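Endonuclease and methylase LlaGI (Lactococcus lactis, PDB 5FFJ) recognises a specific DNA sequence and, as a Type ISP restriction-modification enzyme, probably methylates it or uses its helicase-like ATPase motor to bring about cleavage. Local coordinates at residues L784-A789 / I813-T818; E607-H612 / Q636-I641. All blocks are in the same frame, centred on the assembly; numbering follows the deposited sequence.

Contact 1: residues L784-A789 / I813-T818; sequences LSYYIA and IVLTDT
Tyr786 is the bump that fills a hollow on strand 813-815. Ile813 and Leu815, two residues apart and so on the same face of the strand, both direct CB toward helix 783-797, while Val814 between them turns away; the tyrosine ring lodges between the two aliphatic walls. Its CG is anti to the backbone N (chi1 166°), which swings the ring out from the helix. Against one wall, Tyr786 CE2 lies 3.5 Å from Ile813 CG1, and across the ring plane Tyr786 CD2 lies 3.7 Å from Leu815 CB. At the root of the side chain, Tyr786 CB meets Leu815 CD1 at 3.5 Å. The floor is peptide: Val814 O sits at the ring edge, 3.1 Å from Tyr786 CD2. This is the helix-against-strand packing of a beta-alpha-beta crossover, in which strand 776-780, helix 783-797 and the parallel strand 813-815 follow one another at the border of the Rossmann-like methyltransferase sheet; helix and strand run nearly antiparallel, at 170°. Beside this, Ile813 CD1 reaches Ala789 CB at 4.0 Å, a short side chain, consistent with the close approach (axes 9.1 Å apart). Tyrosine suits its place because the greasy ring fills the hollow while its buried OH bonds to Asn632. An alanine here would take away the ring and that OH, and would probably loosen the packing of Ile813 and Leu815 on the helix. Behind the strand, Val814 packs on Asn836 and Leu840.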
loop_
_atom_site.group_PDB
_atom_site.type_symbol
_atom_site.label_atom_id
_atom_site.label_comp_id
_atom_site.label_asym_id
_atom_site.label_seq_id
_atom_site.Cartn_x
_atom_site.Cartn_y
_atom_site.Cartn_z
ATOM N N LEU A 784 10.738 -11.219 8.184
ATOM C CA LEU A 784 11.400 -11.494 6.912
ATOM C C LEU A 784 12.463 -10.457 6.571
ATOM O O LEU A 784 13.444 -10.766 5.894
ATOM C CB LEU A 784 10.369 -11.563 5.787
ATOM C CG LEU A 784 9.800 -12.957 5.512
ATOM C CD1 LEU A 784 9.262 -13.597 6.782
ATOM C CD2 LEU A 784 8.716 -12.881 4.451
ATOM N N SER A 785 12.267 -9.228 7.034
ATOM C CA SER A 785 13.238 -8.171 6.797
ATOM C C SER A 785 14.465 -8.381 7.678
ATOM O O SER A 785 15.581 -8.026 7.297
ATOM C CB SER A 785 12.619 -6.800 7.061
ATOM O OG SER A 785 11.482 -6.593 6.241
ATOM N N TYR A 786 14.254 -8.965 8.854
ATOM C CA TYR A 786 15.349 -9.255 9.775
ATOM C C TYR A 786 16.268 -10.338 9.212
ATOM O O TYR A 786 17.481 -10.145 9.123
ATOM C CB TYR A 786 14.802 -9.681 11.140
ATOM C CG TYR A 786 15.831 -10.321 12.049
ATOM C CD1 TYR A 786 16.096 -11.682 11.981
ATOM C CD2 TYR A 786 16.530 -9.565 12.980
ATOM C CE1 TYR A 786 17.033 -12.271 12.805
ATOM C CE2 TYR A 786 17.468 -10.148 13.813
ATOM C CZ TYR A 786 17.717 -11.500 13.720
ATOM O OH TYR A 786 18.650 -12.078 14.547
ATOM N N TYR A 787 15.681 -11.478 8.850
ATOM C CA TYR A 787 16.428 -12.595 8.274
ATOM C C TYR A 787 17.274 -12.150 7.087
ATOM O O TYR A 787 18.493 -12.323 7.073
ATOM C CB TYR A 787 15.476 -13.705 7.816
ATOM C CG TYR A 787 14.818 -14.508 8.919
ATOM C CD1 TYR A 787 15.387 -14.605 10.182
ATOM C CD2 TYR A 787 13.626 -15.183 8.687
ATOM C CE1 TYR A 787 14.783 -15.346 11.183
ATOM C CE2 TYR A 787 13.016 -15.924 9.680
ATOM C CZ TYR A 787 13.598 -16.002 10.925
ATOM O OH TYR A 787 12.988 -16.742 11.914
ATOM N N ILE A 788 16.606 -11.583 6.089
ATOM C CA ILE A 788 17.262 -11.105 4.882
ATOM C C ILE A 788 18.378 -10.121 5.209
ATOM O O ILE A 788 19.446 -10.158 4.601
ATOM C CB ILE A 788 16.238 -10.445 3.939
ATOM C CG1 ILE A 788 15.269 -11.505 3.409
ATOM C CG2 ILE A 788 16.935 -9.733 2.780
ATOM C CD1 ILE A 788 14.065 -10.941 2.702
ATOM N N ALA A 789 18.129 -9.241 6.174
ATOM C CA ALA A 789 19.126 -8.259 6.578
ATOM C C ALA A 789 20.348 -8.941 7.183
ATOM O O ALA A 789 21.481 -8.541 6.921
ATOM C CB ALA A 789 18.530 -7.276 7.566
ATOM N N ILE A 813 22.923 -7.872 15.082
ATOM C CA ILE A 813 21.565 -7.612 14.604
ATOM C C ILE A 813 20.499 -8.074 15.603
ATOM O O ILE A 813 20.544 -9.199 16.107
ATOM C CB ILE A 813 21.308 -8.284 13.231
ATOM C CG1 ILE A 813 19.932 -7.879 12.693
ATOM C CG2 ILE A 813 21.445 -9.800 13.328
ATOM C CD1 ILE A 813 19.663 -8.333 11.271
ATOM N N VAL A 814 19.553 -7.180 15.889
ATOM C CA VAL A 814 18.421 -7.475 16.763
ATOM C C VAL A 814 17.122 -7.503 15.952
ATOM O O VAL A 814 17.105 -7.131 14.778
ATOM C CB VAL A 814 18.277 -6.425 17.891
ATOM C CG1 VAL A 814 17.571 -7.020 19.096
ATOM C CG2 VAL A 814 19.639 -5.874 18.312
ATOM N N LEU A 815 16.043 -7.961 16.583
ATOM C CA LEU A 815 14.693 -7.862 16.031
ATOM C C LEU A 815 13.764 -7.097 16.982
ATOM O O LEU A 815 13.151 -7.698 17.865
ATOM C CB LEU A 815 14.118 -9.253 15.777
ATOM C CG LEU A 815 12.671 -9.272 15.283
ATOM C CD1 LEU A 815 12.610 -9.098 13.779
ATOM C CD2 LEU A 815 11.984 -10.544 15.730
ATOM N N THR A 816 13.629 -5.787 16.781
ATOM C CA THR A 816 12.939 -4.938 17.753
ATOM C C THR A 816 12.279 -3.698 17.167
ATOM O O THR A 816 12.524 -3.318 16.022
ATOM C CB THR A 816 13.905 -4.429 18.843
ATOM O OG1 THR A 816 15.095 -3.918 18.227
ATOM C CG2 THR A 816 14.268 -5.534 19.820
ATOM N N ASP A 817 11.440 -3.078 17.990
ATOM C CA ASP A 817 10.928 -1.736 17.752
ATOM C C ASP A 817 11.740 -0.772 18.606
ATOM O O ASP A 817 11.509 -0.670 19.813
ATOM C CB ASP A 817 9.440 -1.652 18.105
ATOM C CG ASP A 817 8.873 -0.255 17.936
ATOM O OD1 ASP A 817 9.483 0.556 17.207
ATOM O OD2 ASP A 817 7.810 0.030 18.528
ATOM N N THR A 818 12.693 -0.078 17.985
ATOM C CA THR A 818 13.647 0.747 18.726
ATOM C C THR A 818 12.933 1.797 19.558
ATOM O O THR A 818 13.469 2.280 20.554
ATOM C CB THR A 818 14.649 1.466 17.798
ATOM O OG1 THR A 818 14.033 2.617 17.211
ATOM C CG2 THR A 818 15.140 0.540 16.707
#

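Contact 2: residues E607-H612 / Q636-I641; sequences EMLSQH and QAMESI
Two helices of the coupler domain, 602-623 and 633-646, pack crosswise within the helical coupler, helix 580-595 lying against the same junction; their short segments cross at -102° with axes 10.5 Å apart. Such a steep crossing confines the contact to a small patch, to which Met638 makes the largest single contribution. Its CB stands over the centre of the His612 imidazole, only 6° off the ring normal, a CH-pi contact in which the aliphatic carbon covers one face. CG continues over the same face, 3.8 Å from His612 ND1. The chain then bends at chi2 (-68°), and SD settles against Leu609, 3.3 Å from its CD2, while keeping a more oblique sulfur-aromatic relation to the histidine. CE, the tip, ends near the backbone of the other helix, 3.8 Å from Met608 O. An unbranched, flexible residue suits this path, since CB and CG lie on the imidazole, SD on Leu609 and CE against the Met608 backbone. Leu609 uses its second branch on Ile641, where CD1 comes within 3.6 Å of Ile641 CG2, and Phe588 of helix 580-595 packs on Leu609, Met638 and Ile641 alike. His612 offers a flat face to methionine while its CG, anti to the backbone N, carries the ring toward the partner helix; its ND1 is bonded to Tyr787 OH. At the imidazole edge, Glu639 CG lies in plane, 3.9 Å from His612 NE2. The nearby carboxylate is not in contact but might raise the affinity of this histidine for a proton somewhat. One turn of helix 633-646 also holds a polar side chain to itself: Ser640 OG donates to Ala637 O at 2.6 Å, reaching the oxygen from above the carbonyl plane.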
loop_
_atom_site.group_PDB
_atom_site.type_symbol
_atom_site.label_atom_id
_atom_site.label_comp_id
_atom_site.label_asym_id
_atom_site.label_seq_id
_atom_site.Cartn_x
_atom_site.Cartn_y
_atom_site.Cartn_z
ATOM N N GLU A 607 0.682 -15.721 12.668
ATOM C CA GLU A 607 1.045 -15.369 11.299
ATOM C C GLU A 607 2.558 -15.269 11.138
ATOM O O GLU A 607 3.107 -15.668 10.110
ATOM C CB GLU A 607 0.395 -14.046 10.889
ATOM C CG GLU A 607 -1.108 -14.118 10.670
ATOM C CD GLU A 607 -1.719 -12.757 10.385
ATOM O OE1 GLU A 607 -0.955 -11.802 10.136
ATOM O OE2 GLU A 607 -2.963 -12.645 10.412
ATOM N N MET A 608 3.228 -14.731 12.153
ATOM C CA MET A 608 4.674 -14.562 12.100
ATOM C C MET A 608 5.382 -15.910 12.040
ATOM O O MET A 608 6.411 -16.046 11.379
ATOM C CB MET A 608 5.170 -13.765 13.308
ATOM C CG MET A 608 4.811 -12.289 13.263
ATOM S SD MET A 608 5.657 -11.318 14.523
ATOM C CE MET A 608 7.336 -11.331 13.898
ATOM N N LEU A 609 4.829 -16.908 12.722
ATOM C CA LEU A 609 5.439 -18.234 12.735
ATOM C C LEU A 609 5.193 -18.955 11.419
ATOM O O LEU A 609 6.023 -19.751 10.983
ATOM C CB LEU A 609 4.901 -19.075 13.894
ATOM C CG LEU A 609 5.901 -19.486 14.980
ATOM C CD1 LEU A 609 5.212 -20.402 15.978
ATOM C CD2 LEU A 609 7.138 -20.169 14.403
ATOM N N SER A 610 4.050 -18.687 10.794
ATOM C CA SER A 610 3.751 -19.255 9.486
ATOM C C SER A 610 4.879 -18.919 8.523
ATOM O O SER A 610 5.532 -19.812 7.987
ATOM C CB SER A 610 2.419 -18.729 8.946
ATOM O OG SER A 610 2.154 -19.244 7.651
ATOM N N GLN A 611 5.112 -17.622 8.337
ATOM C CA GLN A 611 6.171 -17.126 7.462
ATOM C C GLN A 611 7.518 -17.782 7.750
ATOM O O GLN A 611 8.316 -17.999 6.838
ATOM C CB GLN A 611 6.299 -15.608 7.605
ATOM C CG GLN A 611 5.080 -14.832 7.133
ATOM C CD GLN A 611 5.179 -13.349 7.440
ATOM O OE1 GLN A 611 6.145 -12.892 8.051
ATOM N NE2 GLN A 611 4.175 -12.589 7.015
ATOM N N HIS A 612 7.771 -18.093 9.017
ATOM C CA HIS A 612 9.011 -18.759 9.400
ATOM C C HIS A 612 9.054 -20.191 8.873
ATOM O O HIS A 612 10.064 -20.624 8.319
ATOM C CB HIS A 612 9.180 -18.763 10.919
ATOM C CG HIS A 612 10.271 -19.668 11.397
ATOM N ND1 HIS A 612 11.600 -19.301 11.388
ATOM C CD2 HIS A 612 10.234 -20.932 11.880
ATOM C CE1 HIS A 612 12.333 -20.296 11.854
ATOM N NE2 HIS A 612 11.528 -21.297 12.163
ATOM N N GLN A 636 16.123 -20.229 15.935
ATOM C CA GLN A 636 16.098 -21.155 17.062
ATOM C C GLN A 636 14.865 -20.926 17.933
ATOM O O GLN A 636 14.199 -21.878 18.335
ATOM C CB GLN A 636 17.368 -21.006 17.903
ATOM N N ALA A 637 14.562 -19.661 18.211
ATOM C CA ALA A 637 13.392 -19.312 19.011
ATOM C C ALA A 637 12.113 -19.751 18.309
ATOM O O ALA A 637 11.154 -20.173 18.957
ATOM C CB ALA A 637 13.359 -17.819 19.285
ATOM N N MET A 638 12.107 -19.648 16.985
ATOM C CA MET A 638 10.984 -20.118 16.188
ATOM C C MET A 638 11.058 -21.636 16.017
ATOM O O MET A 638 10.047 -22.327 16.103
ATOM C CB MET A 638 10.965 -19.432 14.822
ATOM C CG MET A 638 10.649 -17.941 14.854
ATOM S SD MET A 638 8.951 -17.584 15.349
ATOM C CE MET A 638 8.670 -16.039 14.487
ATOM N N GLU A 639 12.263 -22.148 15.781
ATOM C CA GLU A 639 12.475 -23.583 15.598
ATOM C C GLU A 639 12.342 -24.330 16.923
ATOM O O GLU A 639 12.345 -25.563 16.948
ATOM C CB GLU A 639 13.849 -23.862 14.979
ATOM C CG GLU A 639 13.811 -24.167 13.487
ATOM C CD GLU A 639 13.368 -25.588 13.200
ATOM O OE1 GLU A 639 12.150 -25.854 13.250
ATOM O OE2 GLU A 639 14.241 -26.443 12.936
ATOM N N SER A 640 12.226 -23.584 18.019
ATOM C CA SER A 640 11.945 -24.181 19.321
ATOM C C SER A 640 10.442 -24.306 19.538
ATOM O O SER A 640 9.937 -25.399 19.788
ATOM C CB SER A 640 12.557 -23.352 20.451
ATOM O OG SER A 640 11.956 -22.072 20.526
ATOM N N ILE A 641 9.738 -23.182 19.445
ATOM C CA ILE A 641 8.298 -23.142 19.701
ATOM C C ILE A 641 7.528 -24.122 18.818
ATOM O O ILE A 641 6.486 -24.639 19.223
ATOM C CB ILE A 641 7.735 -21.709 19.501
ATOM C CG1 ILE A 641 6.222 -21.658 19.750
ATOM C CG2 ILE A 641 8.053 -21.189 18.107
ATOM C CD1 ILE A 641 5.807 -22.103 21.135
#

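How the contacts relate
Contact 2 closes before contact 1 opens, so the two follow in series along the chain, and their centres are about 14 Å apart on the same side of the chain's centre. Contact 2 joins two helices of the coupler domain; contact 1 joins a helix to an outermost strand of the methyltransferase sheet. Helix 783-797 bridges them: Tyr786 packs on its strand and also on Pro633 and Val634 at the start of helix 633-646, while Tyr787 OH probably hydrogen-bonds His612 ND1 at 3.0 Å. Leu783 adds packing on Met608 and Met638. The coupler helices thus pack directly against the methyltransferase, which may help hold the two domains in a fixed relation.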